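Local atomic coordinates of lybatide 2 (Lycium barbarum, PDB entry 5NGN), a protein that is of unknown function but belongs to the cystine-rich peptides of wolfberry, built as a compact helical scaffold stapled by four disulfides. Residues A[1-7]-A[22-27]. Residues are numbered along the deposited sequence; the frame is centred on the assembly and turned at random.
Sequences DSCSEYC and YTLCCI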
loop_
_atom_site.group_PDB
_atom_site.type_symbol
_atom_site.label_atom_id
_atom_site.label_comp_id
_atom_site.label_asym_id
_atom_site.label_seq_id
_atom_site.Cartn_x
_atom_site.Cartn_y
_atom_site.Cartn_z
ATOM N N ASP A 1 8.662 -0.535 1.202
ATOM C CA ASP A 1 7.567 -0.815 0.212
ATOM C C ASP A 1 6.614 -1.804 0.827
ATOM O O ASP A 1 6.589 -1.954 2.043
ATOM C CB ASP A 1 8.127 -1.207 -1.119
ATOM C CG ASP A 1 8.921 -2.499 -1.107
ATOM O OD1 ASP A 1 9.170 -3.074 -0.056
ATOM O OD2 ASP A 1 9.286 -2.914 -2.245
ATOM N N SER A 2 5.691 -2.323 -0.008
ATOM C CA SER A 2 4.676 -3.245 0.518
ATOM C C SER A 2 3.818 -2.600 1.582
ATOM O O SER A 2 3.314 -3.226 2.485
ATOM C CB SER A 2 5.287 -4.558 1.012
ATOM O OG SER A 2 6.115 -5.122 0.021
ATOM N N CYS A 3 3.661 -1.276 1.450
ATOM C CA CYS A 3 2.847 -0.451 2.322
ATOM C C CYS A 3 3.482 -0.088 3.651
ATOM O O CYS A 3 2.825 0.457 4.558
ATOM C CB CYS A 3 1.398 -0.980 2.551
ATOM S SG CYS A 3 0.493 -1.208 1.028
ATOM N N SER A 4 4.818 -0.242 3.726
ATOM C CA SER A 4 5.537 0.115 4.922
ATOM C C SER A 4 5.416 1.610 5.309
ATOM O O SER A 4 5.594 1.950 6.483
ATOM C CB SER A 4 7.018 -0.271 4.773
ATOM O OG SER A 4 7.616 0.392 3.676
ATOM N N GLU A 5 5.199 2.446 4.307
ATOM C CA GLU A 5 4.968 3.886 4.598
ATOM C C GLU A 5 3.753 4.160 5.410
ATOM O O GLU A 5 3.718 5.218 6.026
ATOM C CB GLU A 5 4.935 4.721 3.284
ATOM C CG GLU A 5 6.196 4.518 2.440
ATOM C CD GLU A 5 6.110 3.364 1.457
ATOM O OE1 GLU A 5 5.333 2.440 1.615
ATOM O OE2 GLU A 5 6.933 3.392 0.463
ATOM N N TYR A 6 2.773 3.266 5.365
ATOM C CA TYR A 6 1.451 3.579 5.853
ATOM C C TYR A 6 0.849 2.605 6.825
ATOM O O TYR A 6 -0.132 2.923 7.489
ATOM C CB TYR A 6 0.526 3.662 4.702
ATOM C CG TYR A 6 0.922 4.553 3.591
ATOM C CD1 TYR A 6 1.143 5.932 3.823
ATOM C CD2 TYR A 6 1.117 4.087 2.319
ATOM C CE1 TYR A 6 1.491 6.764 2.783
ATOM C CE2 TYR A 6 1.501 4.911 1.271
ATOM C CZ TYR A 6 1.619 6.271 1.486
ATOM O OH TYR A 6 1.946 7.084 0.468
ATOM N N CYS A 7 1.407 1.369 6.931
ATOM C CA CYS A 7 0.788 0.238 7.581
ATOM C C CYS A 7 1.821 -0.518 8.381
ATOM O O CYS A 7 2.978 -0.530 8.013
ATOM C CB CYS A 7 0.206 -0.736 6.517
ATOM S SG CYS A 7 -0.979 -0.138 5.339
ATOM N N TYR A 22 -0.763 3.520 -5.450
ATOM C CA TYR A 22 -0.093 2.864 -4.338
ATOM C C TYR A 22 -0.684 3.249 -2.991
ATOM O O TYR A 22 -0.999 2.396 -2.154
ATOM C CB TYR A 22 1.422 3.172 -4.375
ATOM C CG TYR A 22 2.221 2.549 -3.246
ATOM C CD1 TYR A 22 2.490 1.200 -3.238
ATOM C CD2 TYR A 22 2.709 3.309 -2.196
ATOM C CE1 TYR A 22 3.265 0.639 -2.267
ATOM C CE2 TYR A 22 3.511 2.763 -1.213
ATOM C CZ TYR A 22 3.784 1.398 -1.260
ATOM O OH TYR A 22 4.564 0.832 -0.264
ATOM N N THR A 23 -0.825 4.565 -2.757
ATOM C CA THR A 23 -1.357 5.022 -1.483
ATOM C C THR A 23 -2.804 4.489 -1.236
ATOM O O THR A 23 -3.113 4.012 -0.132
ATOM C CB THR A 23 -1.292 6.568 -1.432
ATOM O OG1 THR A 23 0.045 7.001 -1.722
ATOM C CG2 THR A 23 -1.762 7.056 -0.096
ATOM N N LEU A 24 -3.640 4.605 -2.280
ATOM C CA LEU A 24 -5.010 4.015 -2.183
ATOM C C LEU A 24 -5.008 2.550 -1.840
ATOM O O LEU A 24 -5.684 2.104 -0.924
ATOM C CB LEU A 24 -5.704 4.196 -3.500
ATOM C CG LEU A 24 -6.209 5.617 -3.810
ATOM C CD1 LEU A 24 -6.480 5.715 -5.263
ATOM C CD2 LEU A 24 -7.359 5.997 -2.937
ATOM N N CYS A 25 -4.159 1.794 -2.569
ATOM C CA CYS A 25 -4.060 0.383 -2.280
ATOM C C CYS A 25 -3.724 0.189 -0.828
ATOM O O CYS A 25 -4.306 -0.631 -0.133
ATOM C CB CYS A 25 -3.030 -0.215 -3.200
ATOM S SG CYS A 25 -2.864 -2.022 -3.188
ATOM N N CYS A 26 -2.748 0.885 -0.339
ATOM C CA CYS A 26 -2.296 0.671 1.029
ATOM C C CYS A 26 -3.312 1.069 2.063
ATOM O O CYS A 26 -3.556 0.323 2.991
ATOM C CB CYS A 26 -0.986 1.392 1.274
ATOM S SG CYS A 26 0.397 0.690 0.281
ATOM N N ILE A 27 -3.888 2.251 1.920
ATOM C CA ILE A 27 -4.734 2.707 3.043
ATOM C C ILE A 27 -6.169 2.174 2.987
ATOM O O ILE A 27 -6.815 2.097 4.037
ATOM C CB ILE A 27 -4.741 4.218 3.257
ATOM C CG1 ILE A 27 -5.541 4.905 2.142
ATOM C CG2 ILE A 27 -3.307 4.730 3.376
ATOM C CD1 ILE A 27 -5.663 6.423 2.355
#
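The hydroxyl of Tyr22 is gripped from two sources in segment 1-7. It donates to Glu5 OE1, with Tyr22 OH and OE1 2.6 Å apart. It also accepts the backbone N-H of Cys3, with Cys3 N 2.9 Å from Tyr22 OH. The N-H...O angle of that second bond is 148°. These bonds belong to a cystine-stapled helix: the Cys3-Cys26 disulfide ties the N-terminal loop to helix 19-30, which widens into a pi-type turn at 25-27. The carboxylate of Glu5 stands nearly upright to the Tyr22 ring, 80° between planes. It offers OE1 from its syn side at the ring edge. A bend in the middle of the Glu5 side chain folds it back so that the carboxylate meets the phenol. The Tyr22 side chain extends with CG anti to the backbone N (chi1 179°), which carries its hydroxyl across to the loop. The type I' turn from Asp1 to Ser4 presents the Cys3 N-H to it.

The Tyr6 hydroxyl lies 2.9 Å from Thr23 OG1. The two side chains cross at about a right angle. Thr23 OG1 is also hydrogen-bonded to the carbonyl O of Gln19, one helical turn earlier.

The disulfide lies against one face of the Tyr22 ring, with Cys26 SG 3.7 Å from its plane, displaced toward the rim. The same sulfur faces the edge of the Tyr6 ring, whose CD2 rests on Cys26 CB. Glu5 CB covers the centre of one Tyr6 face. Cys7, itself joined to Cys31, brings SG near the carbonyl O of Cys26. The two tyrosine rings approach obliquely, CE2 to CE2 at 3.9 Å. Toward the C-terminal side of segment 22-27, Ile27 CG2 lies 4.2 Å from Tyr6 CB.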